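Local coordinates for OBCA, Oxalate Biosynthetic Component A (Burkholderia glumae, PDB 4NNB), which is a TIM-barrel protein related to the beta-keto acid cleavage enzymes and holds a magnesium ion in its pocket, at residues 4-14 / 502-514. Residues are numbered along the deposited sequence; the frame is centred on the assembly and turned at random.
Sequences TSLYITAAPIG and VREELLGRGATIL
Leu6 and Ile513 form a parallel beta bridge that joins the first strand of the chain, 5-10, to the short strand 512-513, while helix 495-507 packs against strand 5-10. Leu6 N donates to Thr512 O (3.0 Å), and Leu6 O accepts from Leu514 N in a nearly straight bond (2.9 Å, 169° at the hydrogen), the two neighbours of its bridge partner. Where the direct pairing stops, a water continues it, donating to Leu514 O and accepting from Ile8 N. Strand 5-10 also pairs in parallel with strands 222-229 and 469-472, closing the ring of parallel strands of the TIM barrel; 512-513 pairs with its N-terminal end, on the edge that 222-229 takes up farther along. The chain gets there through a Schellman motif with Gly510, of positive phi, as C-prime residue: Ala511 N bonds Leu506 O and Gly510 N bonds Leu507 O, Arg509 N being a further donor to Leu506 O. On the helix side, Ile8 and Val502 meet tip to tip, Ile8 CD1 to Val502 CG1 at 3.7 Å. Ile8 reaches this far because its chain is extended (chi2 168°), and the same CD1 lies 3.8 Å from Arg503 CB. Leu6 CD1 rests 4.1 Å from Ala511 CB.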
ATOM      1  N   THR A   4       6.303 -14.147 -22.121  1.00 70.34           N
ATOM      2  CA  THR A   4       6.898 -14.631 -20.879  1.00 63.09           C
ATOM      3  C   THR A   4       5.851 -15.291 -19.971  1.00 65.77           C
ATOM      4  O   THR A   4       4.654 -15.000 -20.076  1.00 67.07           O
ATOM      5  CB  THR A   4       7.628 -13.490 -20.109  1.00 58.39           C
ATOM      6  OG1 THR A   4       6.795 -12.320 -20.054  1.00 59.04           O
ATOM      7  CG2 THR A   4       8.954 -13.128 -20.794  1.00 50.32           C
ATOM      8  N   SER A   5       6.301 -16.211 -19.119  1.00 58.88           N
ATOM      9  CA  SER A   5       5.505 -16.662 -17.982  1.00 52.10           C
ATOM     10  C   SER A   5       5.771 -15.670 -16.855  1.00 46.91           C
ATOM     11  O   SER A   5       6.833 -15.047 -16.824  1.00 46.48           O
ATOM     12  CB  SER A   5       5.917 -18.066 -17.542  1.00 50.00           C
ATOM     13  OG  SER A   5       5.483 -19.044 -18.467  1.00 56.03           O
ATOM     14  N   LEU A   6       4.817 -15.502 -15.943  1.00 40.67           N
ATOM     15  CA  LEU A   6       4.980 -14.496 -14.892  1.00 39.25           C
ATOM     16  C   LEU A   6       4.608 -14.987 -13.498  1.00 36.47           C
ATOM     17  O   LEU A   6       3.778 -15.887 -13.333  1.00 34.75           O
ATOM     18  CB  LEU A   6       4.190 -13.229 -15.220  1.00 36.33           C
ATOM     19  CG  LEU A   6       4.709 -12.348 -16.353  1.00 41.23           C
ATOM     20  CD1 LEU A   6       4.068 -12.731 -17.673  1.00 44.67           C
ATOM     21  CD2 LEU A   6       4.425 -10.899 -16.044  1.00 33.66           C
ATOM     22  N   TYR A   7       5.230 -14.397 -12.484  1.00 31.14           N
ATOM     23  CA  TYR A   7       4.790 -14.668 -11.126  1.00 28.80           C
ATOM     24  C   TYR A   7       4.267 -13.380 -10.496  1.00 29.01           C
ATOM     25  O   TYR A   7       4.748 -12.289 -10.800  1.00 28.38           O
ATOM     26  CB  TYR A   7       5.878 -15.348 -10.281  1.00 28.17           C
ATOM     27  CG  TYR A   7       7.139 -14.539 -10.061  1.00 32.53           C
ATOM     28  CD1 TYR A   7       7.320 -13.799  -8.898  1.00 33.81           C
ATOM     29  CD2 TYR A   7       8.161 -14.538 -11.004  1.00 32.57           C
ATOM     30  CE1 TYR A   7       8.485 -13.062  -8.687  1.00 32.90           C
ATOM     31  CE2 TYR A   7       9.318 -13.804 -10.809  1.00 31.63           C
ATOM     32  CZ  TYR A   7       9.477 -13.072  -9.645  1.00 35.60           C
ATOM     33  OH  TYR A   7      10.633 -12.343  -9.445  1.00 39.06           O
ATOM     34  N   ILE A   8       3.249 -13.517  -9.653  1.00 30.49           N
ATOM     35  CA  ILE A   8       2.659 -12.366  -8.991  1.00 27.54           C
ATOM     36  C   ILE A   8       3.224 -12.299  -7.592  1.00 25.83           C
ATOM     37  O   ILE A   8       3.228 -13.294  -6.868  1.00 25.84           O
ATOM     38  CB  ILE A   8       1.116 -12.455  -8.930  1.00 24.38           C
ATOM     39  CG1 ILE A   8       0.537 -12.448 -10.354  1.00 26.86           C
ATOM     40  CG2 ILE A   8       0.527 -11.299  -8.090  1.00 21.10           C
ATOM     41  CD1 ILE A   8      -0.957 -12.813 -10.442  1.00 31.17           C
ATOM     42  N   THR A   9       3.734 -11.123  -7.231  1.00 23.42           N
ATOM     43  CA  THR A   9       4.069 -10.845  -5.841  1.00 23.19           C
ATOM     44  C   THR A   9       2.926 -10.094  -5.155  1.00 22.60           C
ATOM     45  O   THR A   9       2.470  -9.065  -5.641  1.00 22.80           O
ATOM     46  CB  THR A   9       5.383 -10.023  -5.719  1.00 21.66           C
ATOM     47  OG1 THR A   9       6.491 -10.831  -6.153  1.00 21.74           O
ATOM     48  CG2 THR A   9       5.622  -9.612  -4.249  1.00 19.90           C
ATOM     49  N   ALA A  10       2.455 -10.615  -4.026  1.00 20.87           N
ATOM     50  CA  ALA A  10       1.494  -9.880  -3.205  1.00 23.97           C
ATOM     51  C   ALA A  10       2.242  -9.059  -2.150  1.00 23.27           C
ATOM     52  O   ALA A  10       3.148  -9.566  -1.500  1.00 23.17           O
ATOM     53  CB  ALA A  10       0.553 -10.841  -2.526  1.00 22.32           C
ATOM     54  N   ALA A  11       1.868  -7.799  -1.967  1.00 22.72           N
ATOM     55  CA  ALA A  11       2.511  -6.978  -0.928  1.00 23.35           C
ATOM     56  C   ALA A  11       1.445  -6.390   0.000  1.00 22.32           C
ATOM     57  O   ALA A  11       0.953  -5.297  -0.241  1.00 22.66           O
ATOM     58  CB  ALA A  11       3.351  -5.869  -1.560  1.00 22.57           C
ATOM     59  N   PRO A  12       1.077  -7.132   1.059  1.00 19.92           N
ATOM     60  CA  PRO A  12      -0.158  -6.820   1.798  1.00 21.14           C
ATOM     61  C   PRO A  12      -0.085  -5.714   2.843  1.00 24.09           C
ATOM     62  O   PRO A  12      -1.155  -5.288   3.294  1.00 21.40           O
ATOM     63  CB  PRO A  12      -0.495  -8.139   2.507  1.00 22.16           C
ATOM     64  CG  PRO A  12       0.308  -9.201   1.783  1.00 24.98           C
ATOM     65  CD  PRO A  12       1.567  -8.487   1.356  1.00 20.76           C
ATOM     66  N   ILE A  13       1.106  -5.266   3.237  1.00 20.45           N
ATOM     67  CA  ILE A  13       1.190  -4.373   4.396  1.00 21.56           C
ATOM     68  C   ILE A  13       1.912  -3.072   4.118  1.00 22.52           C
ATOM     69  O   ILE A  13       1.351  -1.992   4.313  1.00 20.98           O
ATOM     70  CB  ILE A  13       1.869  -5.041   5.603  1.00 22.48           C
ATOM     71  CG1 ILE A  13       1.202  -6.374   5.928  1.00 22.22           C
ATOM     72  CG2 ILE A  13       1.840  -4.099   6.826  1.00 24.45           C
ATOM     73  CD1 ILE A  13       1.962  -7.591   5.411  1.00 22.89           C
ATOM     74  N   GLY A  14       3.166  -3.184   3.691  1.00 20.82           N
ATOM     75  CA  GLY A  14       3.996  -2.023   3.453  1.00 20.39           C
ATOM     76  C   GLY A  14       4.333  -1.188   4.671  1.00 21.65           C
ATOM     77  O   GLY A  14       4.118  -1.592   5.819  1.00 19.90           O
ATOM     78  N   VAL A 502      -5.378  -8.856 -11.176  1.00 29.19           N
ATOM     79  CA  VAL A 502      -4.229  -8.816 -12.070  1.00 25.24           C
ATOM     80  C   VAL A 502      -4.011 -10.175 -12.747  1.00 29.96           C
ATOM     81  O   VAL A 502      -3.646 -10.232 -13.917  1.00 32.09           O
ATOM     82  CB  VAL A 502      -2.937  -8.319 -11.379  1.00 29.63           C
ATOM     83  CG1 VAL A 502      -2.337  -9.411 -10.520  1.00 27.71           C
ATOM     84  CG2 VAL A 502      -1.931  -7.888 -12.440  1.00 30.73           C
ATOM     85  N   ARG A 503      -4.247 -11.261 -12.012  1.00 30.38           N
ATOM     86  CA  ARG A 503      -4.167 -12.611 -12.564  1.00 29.99           C
ATOM     87  C   ARG A 503      -5.131 -12.742 -13.734  1.00 34.57           C
ATOM     88  O   ARG A 503      -4.785 -13.269 -14.794  1.00 32.62           O
ATOM     89  CB  ARG A 503      -4.526 -13.626 -11.488  1.00 30.68           C
ATOM     90  CG  ARG A 503      -4.504 -15.089 -11.945  1.00 40.31           C
ATOM     91  CD  ARG A 503      -4.925 -15.989 -10.795  1.00 37.51           C
ATOM     92  NE  ARG A 503      -5.021 -17.401 -11.155  1.00 46.24           N
ATOM     93  CZ  ARG A 503      -6.124 -17.973 -11.629  1.00 47.93           C
ATOM     94  NH1 ARG A 503      -7.222 -17.248 -11.818  1.00 44.03           N
ATOM     95  NH2 ARG A 503      -6.130 -19.268 -11.917  1.00 47.73           N
ATOM     96  N   GLU A 504      -6.341 -12.235 -13.532  1.00 32.89           N
ATOM     97  CA  GLU A 504      -7.385 -12.259 -14.549  1.00 35.63           C
ATOM     98  C   GLU A 504      -6.952 -11.513 -15.815  1.00 37.19           C
ATOM     99  O   GLU A 504      -7.034 -12.052 -16.922  1.00 34.21           O
ATOM    100  CB  GLU A 504      -8.667 -11.664 -13.955  1.00 35.49           C
ATOM    101  CG  GLU A 504      -9.855 -11.545 -14.892  1.00 45.20           C
ATOM    102  CD  GLU A 504     -11.079 -10.998 -14.168  1.00 51.40           C
ATOM    103  OE1 GLU A 504     -11.993 -11.797 -13.869  1.00 59.49           O
ATOM    104  OE2 GLU A 504     -11.119  -9.776 -13.887  1.00 48.93           O
ATOM    105  N   GLU A 505      -6.480 -10.282 -15.649  1.00 34.08           N
ATOM    106  CA  GLU A 505      -6.011  -9.486 -16.780  1.00 36.06           C
ATOM    107  C   GLU A 505      -4.839 -10.153 -17.515  1.00 41.86           C
ATOM    108  O   GLU A 505      -4.758 -10.097 -18.749  1.00 39.56           O
ATOM    109  CB  GLU A 505      -5.645  -8.063 -16.332  1.00 37.59           C
ATOM    110  CG  GLU A 505      -5.139  -7.179 -17.465  1.00 45.42           C
ATOM    111  CD  GLU A 505      -5.056  -5.706 -17.099  1.00 50.65           C
ATOM    112  OE1 GLU A 505      -5.088  -5.371 -15.893  1.00 52.92           O
ATOM    113  OE2 GLU A 505      -4.968  -4.877 -18.031  1.00 58.99           O
ATOM    114  N   LEU A 506      -3.945 -10.797 -16.765  1.00 35.27           N
ATOM    115  CA  LEU A 506      -2.803 -11.483 -17.376  1.00 37.17           C
ATOM    116  C   LEU A 506      -3.258 -12.663 -18.244  1.00 41.61           C
ATOM    117  O   LEU A 506      -2.852 -12.790 -19.402  1.00 41.68           O
ATOM    118  CB  LEU A 506      -1.803 -11.948 -16.310  1.00 33.70           C
ATOM    119  CG  LEU A 506      -0.870 -10.850 -15.777  1.00 38.26           C
ATOM    120  CD1 LEU A 506      -0.130 -11.310 -14.524  1.00 31.95           C
ATOM    121  CD2 LEU A 506       0.129 -10.405 -16.856  1.00 34.77           C
ATOM    122  N   LEU A 507      -4.110 -13.513 -17.678  1.00 37.95           N
ATOM    123  CA  LEU A 507      -4.658 -14.664 -18.389  1.00 44.56           C
ATOM    124  C   LEU A 507      -5.400 -14.257 -19.669  1.00 43.97           C
ATOM    125  O   LEU A 507      -5.340 -14.952 -20.678  1.00 47.97           O
ATOM    126  CB  LEU A 507      -5.571 -15.462 -17.463  1.00 40.23           C
ATOM    127  CG  LEU A 507      -4.841 -16.272 -16.399  1.00 43.34           C
ATOM    128  CD1 LEU A 507      -5.833 -16.952 -15.458  1.00 39.94           C
ATOM    129  CD2 LEU A 507      -3.928 -17.291 -17.058  1.00 41.92           C
ATOM    130  N   GLY A 508      -6.068 -13.112 -19.628  1.00 41.85           N
ATOM    131  CA  GLY A 508      -6.755 -12.586 -20.795  1.00 48.57           C
ATOM    132  C   GLY A 508      -5.855 -12.127 -21.932  1.00 51.41           C
ATOM    133  O   GLY A 508      -6.347 -11.796 -23.016  1.00 48.01           O
ATOM    134  N   ARG A 509      -4.545 -12.089 -21.697  1.00 47.18           N
ATOM    135  CA  ARG A 509      -3.602 -11.715 -22.752  1.00 46.37           C
ATOM    136  C   ARG A 509      -2.680 -12.871 -23.084  1.00 44.42           C
ATOM    137  O   ARG A 509      -1.609 -12.675 -23.654  1.00 52.40           O
ATOM    138  CB  ARG A 509      -2.767 -10.504 -22.341  1.00 49.06           C
ATOM    139  CG  ARG A 509      -3.553  -9.416 -21.656  1.00 44.16           C
ATOM    140  CD  ARG A 509      -3.683  -8.164 -22.493  1.00 52.35           C
ATOM    141  NE  ARG A 509      -4.061  -7.043 -21.641  1.00 56.90           N
ATOM    142  CZ  ARG A 509      -3.297  -5.979 -21.423  1.00 52.52           C
ATOM    143  NH1 ARG A 509      -3.724  -5.017 -20.616  1.00 50.05           N
ATOM    144  NH2 ARG A 509      -2.115  -5.874 -22.025  1.00 49.20           N
ATOM    145  N   GLY A 510      -3.091 -14.078 -22.712  1.00 39.63           N
ATOM    146  CA  GLY A 510      -2.322 -15.265 -23.028  1.00 44.63           C
ATOM    147  C   GLY A 510      -1.030 -15.419 -22.248  1.00 47.70           C
ATOM    148  O   GLY A 510      -0.069 -15.999 -22.747  1.00 46.21           O
ATOM    149  N   ALA A 511      -1.000 -14.913 -21.016  1.00 44.64           N
ATOM    150  CA  ALA A 511       0.150 -15.152 -20.153  1.00 37.99           C
ATOM    151  C   ALA A 511      -0.117 -16.341 -19.247  1.00 41.29           C
ATOM    152  O   ALA A 511      -1.266 -16.644 -18.925  1.00 44.64           O
ATOM    153  CB  ALA A 511       0.493 -13.905 -19.333  1.00 37.80           C
ATOM    154  N   THR A 512       0.951 -17.019 -18.849  1.00 40.67           N
ATOM    155  CA  THR A 512       0.876 -18.093 -17.870  1.00 44.11           C
ATOM    156  C   THR A 512       1.252 -17.530 -16.493  1.00 45.22           C
ATOM    157  O   THR A 512       2.106 -16.648 -16.397  1.00 40.22           O
ATOM    158  CB  THR A 512       1.852 -19.229 -18.238  1.00 47.88           C
ATOM    159  OG1 THR A 512       1.601 -19.655 -19.584  1.00 57.27           O
ATOM    160  CG2 THR A 512       1.701 -20.417 -17.292  1.00 45.34           C
ATOM    161  N   ILE A 513       0.610 -18.032 -15.442  1.00 44.19           N
ATOM    162  CA  ILE A 513       0.903 -17.610 -14.078  1.00 40.41           C
ATOM    163  C   ILE A 513       1.563 -18.750 -13.320  1.00 40.97           C
ATOM    164  O   ILE A 513       0.954 -19.796 -13.128  1.00 40.26           O
ATOM    165  CB  ILE A 513      -0.375 -17.219 -13.317  1.00 40.93           C
ATOM    166  CG1 ILE A 513      -1.170 -16.153 -14.077  1.00 42.96           C
ATOM    167  CG2 ILE A 513      -0.032 -16.739 -11.909  1.00 39.19           C
ATOM    168  CD1 ILE A 513      -0.420 -14.863 -14.259  1.00 45.39           C
ATOM    169  N   LEU A 514       2.799 -18.539 -12.873  1.00 37.52           N
ATOM    170  CA  LEU A 514       3.520 -19.543 -12.090  1.00 33.23           C
ATOM    171  C   LEU A 514       3.035 -19.619 -10.644  1.00 34.92           C
ATOM    172  O   LEU A 514       2.704 -18.597 -10.033  1.00 36.06           O
ATOM    173  CB  LEU A 514       5.018 -19.243 -12.116  1.00 36.05           C
ATOM    174  CG  LEU A 514       5.589 -19.031 -13.517  1.00 38.56           C
ATOM    175  CD1 LEU A 514       7.006 -18.518 -13.458  1.00 39.97           C
ATOM    176  CD2 LEU A 514       5.522 -20.327 -14.334  1.00 40.31           C
TER
HETATM  177  O   HOH W   1       2.067 -16.087  -9.257  1.00 27.36           O